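Local coordinates for uncharacterized esterase YxiM (Bacillus subtilis, PDB 2O14), which is an uncharacterised member of the GDSL lipolytic family, probably acting as an ester hydrolase, with a galactose-binding-like domain that carries a manganese ion, at residues Tyr16-Gly21 with Lys42-Gln47; Asp36-Ser41 with Asn81-Asn86; Glu50-Val55 with Ser76-Asn81; Leu70-Lys75 with Thr143-Ser148. All blocks are in the same frame, centred on the assembly; numbering follows the deposited sequence.

Overall arrangement
All four contacts fall within the galactose-binding-like beta domain. Contacts 1 and 3 are buried, whereas contacts 2 and 4 are only partly so. Contact 1 packs aromatic rings between strands 15-20 and 44-46, which belong to different sheets. Contact 2 works on strand 80-83, the neighbour of 44-46, and is the polar one: a phenol, a carboxylate and a water at the domain's rim. Contact 3 approaches the start of strand 80-83 through an asparagine amide set against selenium. Contact 4, whose centre is about 8 Å from that of contact 3, returns to ring packing, this time edge-to-face, where a loop covers the segment leading into strand 146-156, itself paired with strand 15-20 of contact 1.

Contact 1 (Tyr16-Gly21 with Lys42-Gln47); sequences YQFDFG and KGYGFQ. With MN (manganese (II) ion), chain B.
Over one face of the Tyr44 ring sits a single corner of Phe18: CE1 of Phe18 lies 3.9 Å from CG of Tyr44, displaced toward the rim of the tyrosine ring. The two ring planes are inclined at 49° with centroids 5.4 Å apart, an oblique pair. In the second pair, CZ of Phe46 sits against the CD1-CE1 bond of Phe20, 3.8 Å from CE1 of Phe20, and the approach is likewise oblique. Tyr44 reaches its partner from a tight rotamer, with CG between the backbone N and the carbonyl carbon (chi1 64°), which carries the ring toward strand 15-20.

The CA atoms of Phe18 and Tyr44 are 9.7 Å apart, too far for backbone pairing, and their strands belong to different sheets: 15-20 to the mixed sheet, 44-46 to the edge of the antiparallel one. Side chains therefore fill the space between the layers, the usual interior of a galactose-binding-like beta-sandwich. Phe80 joins them, forming edge-to-face pairs with Phe18, Phe20 and Phe46, while Val32 is touched by the same three phenylalanines.

Between the two phenylalanines in sequence, Asp19 serves a different purpose. Its CG is anti to the backbone N (chi1 168°), which turns the carboxylate to the manganese, and both oxygens bind it, OD1 of Asp19 at 2.4 Å and OD2 of Asp19 at 2.3 Å. The backbone O of Ser24, OD1 of Asp65 and two waters contribute to the same site, and OD2 of Asp19 also accepts a hydrogen bond from the backbone N of Glu26.

Contact 2 (Asp36-Ser41 with Asn81-Asn86); sequences DRYDRS and NVDLPN
Tyr38 reaches across to Asp83 with its hydroxyl, OH of Tyr38 donating to OD2 of Asp83 over 2.5 Å. The bond ties the loop between strands 30-32 and 44-46 to strand 80-83 of the antiparallel sheet, at the edge of the beta-sandwich. The aspartate uses the syn lone pair of OD2 and stands at the edge of the phenol ring, with the carboxylate plane turned 88° from it.

Tyr38 holds CG opposite its backbone N (chi1 168°), which extends the ring along strand 80-83, so that CD1 of Tyr38 comes within 3.8 Å of CB of Asn81 before the hydroxyl arrives at Asp83. The amide of Asn81 is engaged elsewhere: its OD1 accepts from Thr79 and Asn133.

Arg40 has an extended start but bends at chi3, which folds the guanidinium back to the phenol. NE of Arg40 donates to OH of Tyr38 at 3.2 Å, almost straight at 166°, with the hydroxyl in the guanidinium plane. The phenol oxygen is thus gripped as both donor and acceptor, and the nearby positive charge would probably make it a stronger donor to the carboxylate. OD1 of Asp83 takes a further bond from Gln131.

Within the loop, Asp39 forms an Asx turn with the backbone N of Ser41. A water bridges the two segments, donating to OD2 of Asp83 and to the backbone O of Arg40, each at 2.6 Å.

Contact 3 (Glu50-Val55 with Ser76-Asn81); sequences ENMRDV and SNNTFN
Two bends in the selenomethionine Met52, chi2 at -63° and another at chi3, curl its end so that SE confronts the amide of Asn78. The asparagine extends to meet it, its CG anti to the backbone N (chi1 -168°). The contact lies inside the beta-sandwich of the galactose-binding-like domain, where the start of strand 52-56, in the mixed sheet, faces the loop leading into strand 80-83 of the antiparallel sheet.

CG of Asn78 is 3.6 Å from SE of Met52 and likewise 3.6 Å from CB of Asn51, which places the amide group against both residues at once. The side chains of Met52 and Asn78 cross at a slant. An alanine at Asn78 would remove this amide and is likely to open a gap beside the selenium and CB of Asn51.

On the sandwich side, Met52 also packs on Phe46, Val67 and Phe69, and backbone hydrogen bonding joins Asn51 to Leu70. The loop itself has a defined shape. Asn78 is the centre of an inverse gamma turn, and Ser76, two residues earlier, forms an ST turn: the backbone N of Asn78 donates to OG of Ser76 over 3.1 Å, with an angle of 159° at the hydrogen.

Contact 4 (Leu70-Lys75 with Thr143-Ser148); sequences LAYGTK and TAFTLS
Aromatic packing carries this contact: the edge of Phe145 is directed at the face of Tyr72 in a T-shaped (edge-to-face) pair. The evidence is a 71° angle between the planes and a centroid separation of 4.7 Å. The pair joins the loop between strands 65-69 and 80-83 to the segment leading into strand 146-156, within the beta-sandwich of the galactose-binding-like domain. CE2 of Phe145 stands 3.5 Å above the tyrosine plane, over the middle of the ring, and is therefore nearly equidistant from the ring atoms, with CE1 of Tyr72 the closest at 3.6 Å. CD2 of Phe145 follows it, lying 3.6 Å from CD1 of Tyr72. Tyr72 presents this face from a rotamer with CG wedged between the backbone N and carbonyl carbon (chi1 49°).

A serine in place of Tyr72 would lack the aromatic face and would probably leave the CE2 edge of Phe145 without its cover.

Packing continues beyond the pair, Phe145 resting on Val136 of strand 131-138 and Tyr72 on Thr137 of the same strand. Polar interactions are peripheral: the hydroxyl of Tyr72 makes a weak hydrogen bond with Glu138, and the backbone N of neighbouring Gly73 is hydrogen-bonded to Thr137. Backbone bonding ties Phe145 to Phe69. Over one face of the Phe145 ring, from within its own segment, lies the carbonyl O of Thr143, 3.6 Å above the ring plane and over its centre.

Contact 1 (Tyr16-Gly21 with Lys42-Gln47)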
# COMPACT_ATOMS: atom_id res chain seq x y z
N TYR A 16 8.07 -18.42 -12.90
CA TYR A 16 6.81 -18.93 -13.42
C TYR A 16 6.07 -17.75 -14.04
O TYR A 16 5.88 -16.73 -13.39
CB TYR A 16 5.96 -19.52 -12.29
CG TYR A 16 6.65 -20.59 -11.48
CD1 TYR A 16 7.77 -20.30 -10.70
CD2 TYR A 16 6.18 -21.90 -11.48
CE1 TYR A 16 8.41 -21.29 -9.94
CE2 TYR A 16 6.81 -22.90 -10.73
CZ TYR A 16 7.92 -22.59 -9.97
OH TYR A 16 8.54 -23.58 -9.25
N GLN A 17 5.65 -17.89 -15.30
CA GLN A 17 4.96 -16.80 -15.97
C GLN A 17 3.62 -17.25 -16.54
O GLN A 17 3.53 -18.21 -17.30
CB GLN A 17 5.85 -16.23 -17.08
CG GLN A 17 7.12 -15.62 -16.52
CD GLN A 17 8.03 -15.04 -17.58
OE1 GLN A 17 9.09 -14.51 -17.26
NE2 GLN A 17 7.62 -15.13 -18.84
N PHE A 18 2.57 -16.53 -16.15
CA PHE A 18 1.22 -16.85 -16.57
C PHE A 18 0.56 -15.71 -17.33
O PHE A 18 0.56 -14.57 -16.88
CB PHE A 18 0.38 -17.21 -15.34
CG PHE A 18 0.92 -18.37 -14.56
CD1 PHE A 18 0.79 -19.67 -15.04
CD2 PHE A 18 1.60 -18.17 -13.35
CE1 PHE A 18 1.33 -20.76 -14.33
CE2 PHE A 18 2.14 -19.25 -12.64
CZ PHE A 18 2.00 -20.54 -13.13
N ASP A 19 0.00 -16.03 -18.49
CA ASP A 19 -0.70 -15.05 -19.32
C ASP A 19 -2.18 -15.43 -19.24
O ASP A 19 -2.63 -16.36 -19.90
CB ASP A 19 -0.20 -15.12 -20.77
CG ASP A 19 -1.08 -14.35 -21.74
OD1 ASP A 19 -1.78 -13.42 -21.30
OD2 ASP A 19 -1.07 -14.66 -22.96
N PHE A 20 -2.92 -14.70 -18.42
CA PHE A 20 -4.34 -14.96 -18.22
C PHE A 20 -5.25 -14.45 -19.33
O PHE A 20 -5.06 -13.35 -19.85
CB PHE A 20 -4.77 -14.34 -16.88
CG PHE A 20 -4.09 -14.96 -15.69
CD1 PHE A 20 -4.60 -16.14 -15.12
CD2 PHE A 20 -2.94 -14.40 -15.16
CE1 PHE A 20 -3.96 -16.74 -14.03
CE2 PHE A 20 -2.29 -14.99 -14.06
CZ PHE A 20 -2.80 -16.16 -13.50
N GLY A 21 -6.24 -15.26 -19.69
CA GLY A 21 -7.17 -14.89 -20.74
C GLY A 21 -7.24 -15.95 -21.82
O GLY A 21 -6.42 -16.87 -21.83
N LYS A 42 -0.51 -30.51 -12.94
CA LYS A 42 0.01 -29.38 -13.71
C LYS A 42 0.65 -28.36 -12.78
O LYS A 42 1.58 -27.66 -13.16
CB LYS A 42 -1.10 -28.70 -14.51
CG LYS A 42 -1.62 -29.50 -15.68
CD LYS A 42 -2.70 -28.73 -16.42
CE LYS A 42 -3.33 -29.58 -17.50
NZ LYS A 42 -4.43 -28.85 -18.20
N GLY A 43 0.14 -28.26 -11.55
CA GLY A 43 0.70 -27.33 -10.59
C GLY A 43 0.07 -25.95 -10.51
O GLY A 43 0.57 -25.08 -9.80
N TYR A 44 -1.04 -25.74 -11.22
CA TYR A 44 -1.69 -24.43 -11.19
C TYR A 44 -3.12 -24.51 -11.71
O TYR A 44 -3.53 -25.51 -12.30
CB TYR A 44 -0.91 -23.44 -12.05
CG TYR A 44 -0.90 -23.82 -13.51
CD1 TYR A 44 0.10 -24.63 -14.04
CD2 TYR A 44 -1.91 -23.40 -14.37
CE1 TYR A 44 0.09 -25.03 -15.38
CE2 TYR A 44 -1.94 -23.79 -15.71
CZ TYR A 44 -0.94 -24.61 -16.20
OH TYR A 44 -1.00 -25.02 -17.52
N GLY A 45 -3.88 -23.43 -11.50
CA GLY A 45 -5.25 -23.39 -11.96
C GLY A 45 -6.17 -22.74 -10.95
O GLY A 45 -5.76 -22.48 -9.82
N PHE A 46 -7.41 -22.48 -11.35
CA PHE A 46 -8.37 -21.84 -10.46
C PHE A 46 -9.09 -22.82 -9.55
O PHE A 46 -9.56 -23.88 -9.98
CB PHE A 46 -9.36 -21.04 -11.29
CG PHE A 46 -8.73 -19.88 -11.99
CD1 PHE A 46 -8.37 -18.73 -11.29
CD2 PHE A 46 -8.48 -19.93 -13.36
CE1 PHE A 46 -7.76 -17.66 -11.94
CE2 PHE A 46 -7.87 -18.86 -14.02
CZ PHE A 46 -7.51 -17.73 -13.30
N GLN A 47 -9.19 -22.46 -8.28
CA GLN A 47 -9.83 -23.29 -7.27
C GLN A 47 -11.33 -23.43 -7.51
O GLN A 47 -11.89 -24.50 -7.31
CB GLN A 47 -9.57 -22.70 -5.88
CG GLN A 47 -10.06 -23.57 -4.73
CD GLN A 47 -9.49 -24.98 -4.79
OE1 GLN A 47 -8.27 -25.16 -4.85
NE2 GLN A 47 -10.37 -25.98 -4.79
MN MN B . -3.15 -13.70 -23.26
O HOH W 1 -3.74 -15.67 -22.13
O HOH W 2 -2.36 -12.13 -24.52

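Contact 2 (Asp36-Ser41 with Asn81-Asn86)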
# COMPACT_ATOMS: atom_id res chain seq x y z
N ASP A 36 -9.62 -23.15 -16.57
CA ASP A 36 -8.53 -24.03 -16.19
C ASP A 36 -8.59 -24.26 -14.68
O ASP A 36 -8.07 -23.46 -13.90
CB ASP A 36 -7.16 -23.44 -16.57
CG ASP A 36 -6.89 -23.49 -18.07
OD1 ASP A 36 -7.36 -24.42 -18.75
OD2 ASP A 36 -6.18 -22.59 -18.57
N ARG A 37 -9.25 -25.34 -14.28
CA ARG A 37 -9.39 -25.68 -12.87
C ARG A 37 -8.03 -26.10 -12.33
O ARG A 37 -7.21 -26.68 -13.05
CB ARG A 37 -10.38 -26.84 -12.72
CG ARG A 37 -10.56 -27.35 -11.30
CD ARG A 37 -11.44 -28.59 -11.29
NE ARG A 37 -12.75 -28.31 -11.86
CZ ARG A 37 -13.70 -27.61 -11.24
NH1 ARG A 37 -13.48 -27.11 -10.03
NH2 ARG A 37 -14.86 -27.40 -11.85
N TYR A 38 -7.77 -25.79 -11.06
CA TYR A 38 -6.51 -26.16 -10.43
C TYR A 38 -6.28 -27.66 -10.64
O TYR A 38 -7.12 -28.47 -10.26
CB TYR A 38 -6.54 -25.89 -8.93
CG TYR A 38 -5.38 -26.53 -8.22
CD1 TYR A 38 -4.09 -26.02 -8.34
CD2 TYR A 38 -5.56 -27.69 -7.46
CE1 TYR A 38 -3.01 -26.64 -7.73
CE2 TYR A 38 -4.48 -28.33 -6.84
CZ TYR A 38 -3.21 -27.80 -6.98
OH TYR A 38 -2.13 -28.41 -6.38
N ASP A 39 -5.13 -28.00 -11.21
CA ASP A 39 -4.77 -29.39 -11.47
C ASP A 39 -3.40 -29.62 -10.83
O ASP A 39 -2.40 -29.07 -11.29
CB ASP A 39 -4.68 -29.64 -12.98
CG ASP A 39 -4.46 -31.10 -13.31
OD1 ASP A 39 -3.67 -31.76 -12.60
OD2 ASP A 39 -5.06 -31.59 -14.29
N ARG A 40 -3.36 -30.44 -9.78
CA ARG A 40 -2.10 -30.70 -9.10
C ARG A 40 -1.02 -31.32 -9.98
O ARG A 40 0.17 -31.11 -9.76
CB ARG A 40 -2.34 -31.56 -7.86
CG ARG A 40 -1.10 -31.76 -7.02
CD ARG A 40 -1.46 -32.23 -5.62
NE ARG A 40 -2.18 -31.21 -4.87
CZ ARG A 40 -2.66 -31.38 -3.64
NH1 ARG A 40 -2.49 -32.54 -3.01
NH2 ARG A 40 -3.31 -30.39 -3.03
N SER A 41 -1.42 -32.09 -10.99
CA SER A 41 -0.44 -32.71 -11.88
C SER A 41 0.21 -31.62 -12.74
O SER A 41 1.33 -31.78 -13.22
CB SER A 41 -1.10 -33.77 -12.78
OG SER A 41 -1.94 -33.19 -13.76
N ASN A 81 -4.43 -20.72 -8.00
CA ASN A 81 -3.43 -21.40 -7.17
C ASN A 81 -2.25 -21.84 -8.01
O ASN A 81 -2.40 -22.16 -9.19
CB ASN A 81 -4.02 -22.65 -6.51
CG ASN A 81 -5.35 -22.39 -5.86
OD1 ASN A 81 -5.64 -21.28 -5.41
ND2 ASN A 81 -6.17 -23.43 -5.77
N VAL A 82 -1.08 -21.86 -7.38
CA VAL A 82 0.13 -22.31 -8.04
C VAL A 82 1.02 -22.97 -6.99
O VAL A 82 1.42 -22.34 -6.01
CB VAL A 82 0.88 -21.15 -8.74
CG1 VAL A 82 1.09 -19.99 -7.78
CG2 VAL A 82 2.22 -21.65 -9.28
N ASP A 83 1.31 -24.25 -7.19
CA ASP A 83 2.17 -24.97 -6.27
C ASP A 83 3.60 -24.48 -6.46
O ASP A 83 4.07 -24.35 -7.60
CB ASP A 83 2.08 -26.48 -6.53
CG ASP A 83 0.68 -27.02 -6.34
OD1 ASP A 83 0.04 -26.64 -5.34
OD2 ASP A 83 0.22 -27.83 -7.17
N LEU A 84 4.28 -24.21 -5.36
CA LEU A 84 5.66 -23.71 -5.40
C LEU A 84 6.49 -24.23 -4.23
O LEU A 84 5.99 -24.36 -3.11
CB LEU A 84 5.67 -22.18 -5.31
CG LEU A 84 4.86 -21.34 -6.31
CD1 LEU A 84 4.84 -19.89 -5.84
CD2 LEU A 84 5.48 -21.46 -7.69
N PRO A 85 7.77 -24.54 -4.48
CA PRO A 85 8.60 -25.02 -3.37
C PRO A 85 8.60 -23.89 -2.35
O PRO A 85 8.56 -22.72 -2.73
CB PRO A 85 9.97 -25.21 -4.01
CG PRO A 85 9.62 -25.58 -5.44
CD PRO A 85 8.49 -24.62 -5.76
N ASN A 86 8.64 -24.21 -1.06
CA ASN A 86 8.65 -23.18 -0.04
C ASN A 86 9.83 -22.22 -0.19
O ASN A 86 10.89 -22.60 -0.69
CB ASN A 86 8.66 -23.81 1.35
CG ASN A 86 7.32 -24.42 1.73
OD1 ASN A 86 7.24 -25.29 2.60
ND2 ASN A 86 6.26 -23.95 1.09
O HOH W 3 1.74 -29.62 -8.36

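Contact 3 (Glu50-Val55 with Ser76-Asn81)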
# COMPACT_ATOMS: atom_id res chain seq x y z
N GLU A 50 -15.97 -21.72 -11.58
CA GLU A 50 -17.33 -21.23 -11.81
C GLU A 50 -17.46 -19.72 -11.57
O GLU A 50 -18.37 -19.09 -12.09
CB GLU A 50 -18.34 -21.96 -10.90
CG GLU A 50 -18.12 -21.72 -9.41
CD GLU A 50 -17.27 -22.80 -8.76
OE1 GLU A 50 -16.35 -23.34 -9.42
OE2 GLU A 50 -17.52 -23.11 -7.57
N ASN A 51 -16.56 -19.15 -10.78
CA ASN A 51 -16.61 -17.73 -10.49
C ASN A 51 -15.53 -16.93 -11.21
O ASN A 51 -15.20 -15.81 -10.80
CB ASN A 51 -16.52 -17.50 -8.97
CG ASN A 51 -17.82 -17.84 -8.25
OD1 ASN A 51 -17.81 -18.21 -7.08
ND2 ASN A 51 -18.93 -17.71 -8.95
N MSE A 52 -14.98 -17.51 -12.27
CA MSE A 52 -13.95 -16.85 -13.06
C MSE A 52 -14.51 -16.68 -14.47
O MSE A 52 -15.31 -17.50 -14.92
CB MSE A 52 -12.68 -17.71 -13.13
CG MSE A 52 -12.02 -18.01 -11.80
SE MSE A 52 -11.37 -16.47 -10.81
CE MSE A 52 -10.41 -15.60 -12.25
N ARG A 53 -14.08 -15.63 -15.16
CA ARG A 53 -14.56 -15.37 -16.51
C ARG A 53 -13.46 -14.78 -17.39
O ARG A 53 -12.69 -13.95 -16.94
CB ARG A 53 -15.75 -14.42 -16.45
CG ARG A 53 -16.27 -13.95 -17.80
CD ARG A 53 -17.47 -13.03 -17.61
NE ARG A 53 -18.56 -13.73 -16.93
CZ ARG A 53 -19.56 -13.12 -16.30
NH1 ARG A 53 -20.51 -13.84 -15.71
NH2 ARG A 53 -19.60 -11.80 -16.24
N ASP A 54 -13.39 -15.22 -18.64
CA ASP A 54 -12.38 -14.69 -19.57
C ASP A 54 -12.89 -13.36 -20.12
O ASP A 54 -14.03 -13.26 -20.53
CB ASP A 54 -12.17 -15.65 -20.75
CG ASP A 54 -11.51 -16.94 -20.33
OD1 ASP A 54 -10.53 -16.87 -19.55
OD2 ASP A 54 -11.94 -18.01 -20.81
N VAL A 55 -12.03 -12.34 -20.11
CA VAL A 55 -12.45 -11.05 -20.63
C VAL A 55 -11.33 -10.38 -21.41
O VAL A 55 -10.14 -10.65 -21.19
CB VAL A 55 -12.90 -10.08 -19.50
CG1 VAL A 55 -14.10 -10.66 -18.75
CG2 VAL A 55 -11.74 -9.83 -18.54
N SER A 76 -11.92 -15.11 0.11
CA SER A 76 -12.59 -15.86 -0.94
C SER A 76 -11.76 -17.06 -1.40
O SER A 76 -10.53 -17.01 -1.41
CB SER A 76 -12.87 -14.95 -2.13
OG SER A 76 -13.52 -15.66 -3.16
N ASN A 77 -12.45 -18.13 -1.77
CA ASN A 77 -11.79 -19.33 -2.26
C ASN A 77 -11.62 -19.22 -3.76
O ASN A 77 -11.02 -20.10 -4.38
CB ASN A 77 -12.62 -20.58 -1.93
CG ASN A 77 -12.43 -21.04 -0.51
OD1 ASN A 77 -13.30 -21.68 0.07
ND2 ASN A 77 -11.26 -20.74 0.07
N ASN A 78 -12.15 -18.14 -4.33
CA ASN A 78 -12.05 -17.90 -5.77
C ASN A 78 -10.65 -17.41 -6.12
O ASN A 78 -10.47 -16.29 -6.60
CB ASN A 78 -13.07 -16.83 -6.19
CG ASN A 78 -13.21 -16.74 -7.71
OD1 ASN A 78 -13.53 -15.69 -8.26
ND2 ASN A 78 -12.99 -17.86 -8.39
N THR A 79 -9.65 -18.25 -5.90
CA THR A 79 -8.27 -17.86 -6.20
C THR A 79 -7.62 -18.62 -7.35
O THR A 79 -8.15 -19.62 -7.84
CB THR A 79 -7.35 -18.10 -4.98
OG1 THR A 79 -7.47 -19.47 -4.56
CG2 THR A 79 -7.72 -17.16 -3.83
N PHE A 80 -6.48 -18.12 -7.77
CA PHE A 80 -5.67 -18.77 -8.78
C PHE A 80 -4.61 -19.41 -7.89
O PHE A 80 -3.99 -18.72 -7.09
CB PHE A 80 -4.99 -17.75 -9.69
CG PHE A 80 -3.84 -18.32 -10.49
CD1 PHE A 80 -4.08 -19.24 -11.52
CD2 PHE A 80 -2.53 -17.96 -10.21
CE1 PHE A 80 -3.03 -19.78 -12.25
CE2 PHE A 80 -1.47 -18.50 -10.93
CZ PHE A 80 -1.72 -19.41 -11.95
N ASN A 81 -4.43 -20.72 -8.00
CA ASN A 81 -3.43 -21.40 -7.17
C ASN A 81 -2.25 -21.84 -8.01
O ASN A 81 -2.40 -22.16 -9.19
CB ASN A 81 -4.02 -22.65 -6.51
CG ASN A 81 -5.35 -22.39 -5.86
OD1 ASN A 81 -5.64 -21.28 -5.41
ND2 ASN A 81 -6.17 -23.43 -5.77

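Contact 4 (Leu70-Lys75 with Thr143-Ser148)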
# COMPACT_ATOMS: atom_id res chain seq x y z
N LEU A 70 -15.18 -12.97 -10.35
CA LEU A 70 -16.58 -12.66 -10.11
C LEU A 70 -16.92 -12.72 -8.61
O LEU A 70 -17.85 -12.07 -8.14
CB LEU A 70 -17.48 -13.62 -10.89
CG LEU A 70 -17.25 -13.58 -12.41
CD1 LEU A 70 -18.21 -14.55 -13.09
CD2 LEU A 70 -17.47 -12.17 -12.92
N ALA A 71 -16.17 -13.54 -7.89
CA ALA A 71 -16.32 -13.66 -6.45
C ALA A 71 -14.99 -13.13 -5.94
O ALA A 71 -13.94 -13.41 -6.53
CB ALA A 71 -16.51 -15.11 -6.06
N TYR A 72 -15.01 -12.34 -4.87
CA TYR A 72 -13.77 -11.79 -4.33
C TYR A 72 -13.80 -11.64 -2.82
O TYR A 72 -14.69 -12.16 -2.15
CB TYR A 72 -13.46 -10.45 -5.00
CG TYR A 72 -14.63 -9.51 -5.02
CD1 TYR A 72 -15.58 -9.58 -6.04
CD2 TYR A 72 -14.83 -8.60 -3.99
CE1 TYR A 72 -16.70 -8.76 -6.02
CE2 TYR A 72 -15.94 -7.79 -3.96
CZ TYR A 72 -16.88 -7.87 -4.97
OH TYR A 72 -18.00 -7.08 -4.92
N GLY A 73 -12.83 -10.89 -2.29
CA GLY A 73 -12.72 -10.71 -0.85
C GLY A 73 -11.47 -11.46 -0.42
O GLY A 73 -11.19 -12.54 -0.95
N THR A 74 -10.72 -10.92 0.54
CA THR A 74 -9.47 -11.56 0.98
C THR A 74 -9.58 -13.02 1.44
O THR A 74 -8.60 -13.75 1.40
CB THR A 74 -8.80 -10.74 2.11
OG1 THR A 74 -9.62 -10.74 3.28
CG2 THR A 74 -8.57 -9.29 1.65
N LYS A 75 -10.76 -13.44 1.87
CA LYS A 75 -10.96 -14.82 2.32
C LYS A 75 -11.65 -15.68 1.27
O LYS A 75 -11.92 -16.86 1.51
CB LYS A 75 -11.78 -14.84 3.61
CG LYS A 75 -10.94 -14.92 4.88
CD LYS A 75 -9.89 -13.83 4.95
CE LYS A 75 -9.09 -13.96 6.24
NZ LYS A 75 -8.08 -12.90 6.38
N THR A 143 -16.74 -2.38 -9.71
CA THR A 143 -15.88 -2.37 -10.88
C THR A 143 -15.31 -3.77 -11.14
O THR A 143 -15.41 -4.66 -10.30
CB THR A 143 -14.73 -1.34 -10.73
OG1 THR A 143 -13.98 -1.62 -9.54
CG2 THR A 143 -15.31 0.06 -10.63
N ALA A 144 -14.72 -3.97 -12.32
CA ALA A 144 -14.17 -5.26 -12.69
C ALA A 144 -12.80 -5.54 -12.07
O ALA A 144 -11.87 -4.73 -12.18
CB ALA A 144 -14.08 -5.37 -14.21
N PHE A 145 -12.68 -6.69 -11.42
CA PHE A 145 -11.42 -7.09 -10.80
C PHE A 145 -10.81 -8.11 -11.76
O PHE A 145 -11.21 -9.28 -11.78
CB PHE A 145 -11.69 -7.68 -9.42
CG PHE A 145 -12.44 -6.74 -8.52
CD1 PHE A 145 -12.01 -5.42 -8.38
CD2 PHE A 145 -13.59 -7.14 -7.86
CE1 PHE A 145 -12.72 -4.52 -7.59
CE2 PHE A 145 -14.31 -6.25 -7.06
CZ PHE A 145 -13.88 -4.93 -6.93
N THR A 146 -9.87 -7.64 -12.57
CA THR A 146 -9.25 -8.46 -13.60
C THR A 146 -7.75 -8.67 -13.46
O THR A 146 -7.04 -7.85 -12.88
CB THR A 146 -9.48 -7.81 -14.96
OG1 THR A 146 -8.85 -6.53 -14.98
CG2 THR A 146 -10.97 -7.63 -15.22
N LEU A 147 -7.27 -9.78 -14.03
CA LEU A 147 -5.86 -10.13 -13.98
C LEU A 147 -5.36 -10.53 -15.37
O LEU A 147 -5.90 -11.46 -15.97
CB LEU A 147 -5.65 -11.28 -12.98
CG LEU A 147 -4.21 -11.77 -12.80
CD1 LEU A 147 -3.33 -10.65 -12.28
CD2 LEU A 147 -4.19 -12.96 -11.86
N SER A 148 -4.34 -9.85 -15.89
CA SER A 148 -3.80 -10.17 -17.21
C SER A 148 -2.58 -11.07 -17.16
O SER A 148 -2.39 -11.92 -18.03
CB SER A 148 -3.42 -8.90 -17.98
OG SER A 148 -4.55 -8.28 -18.57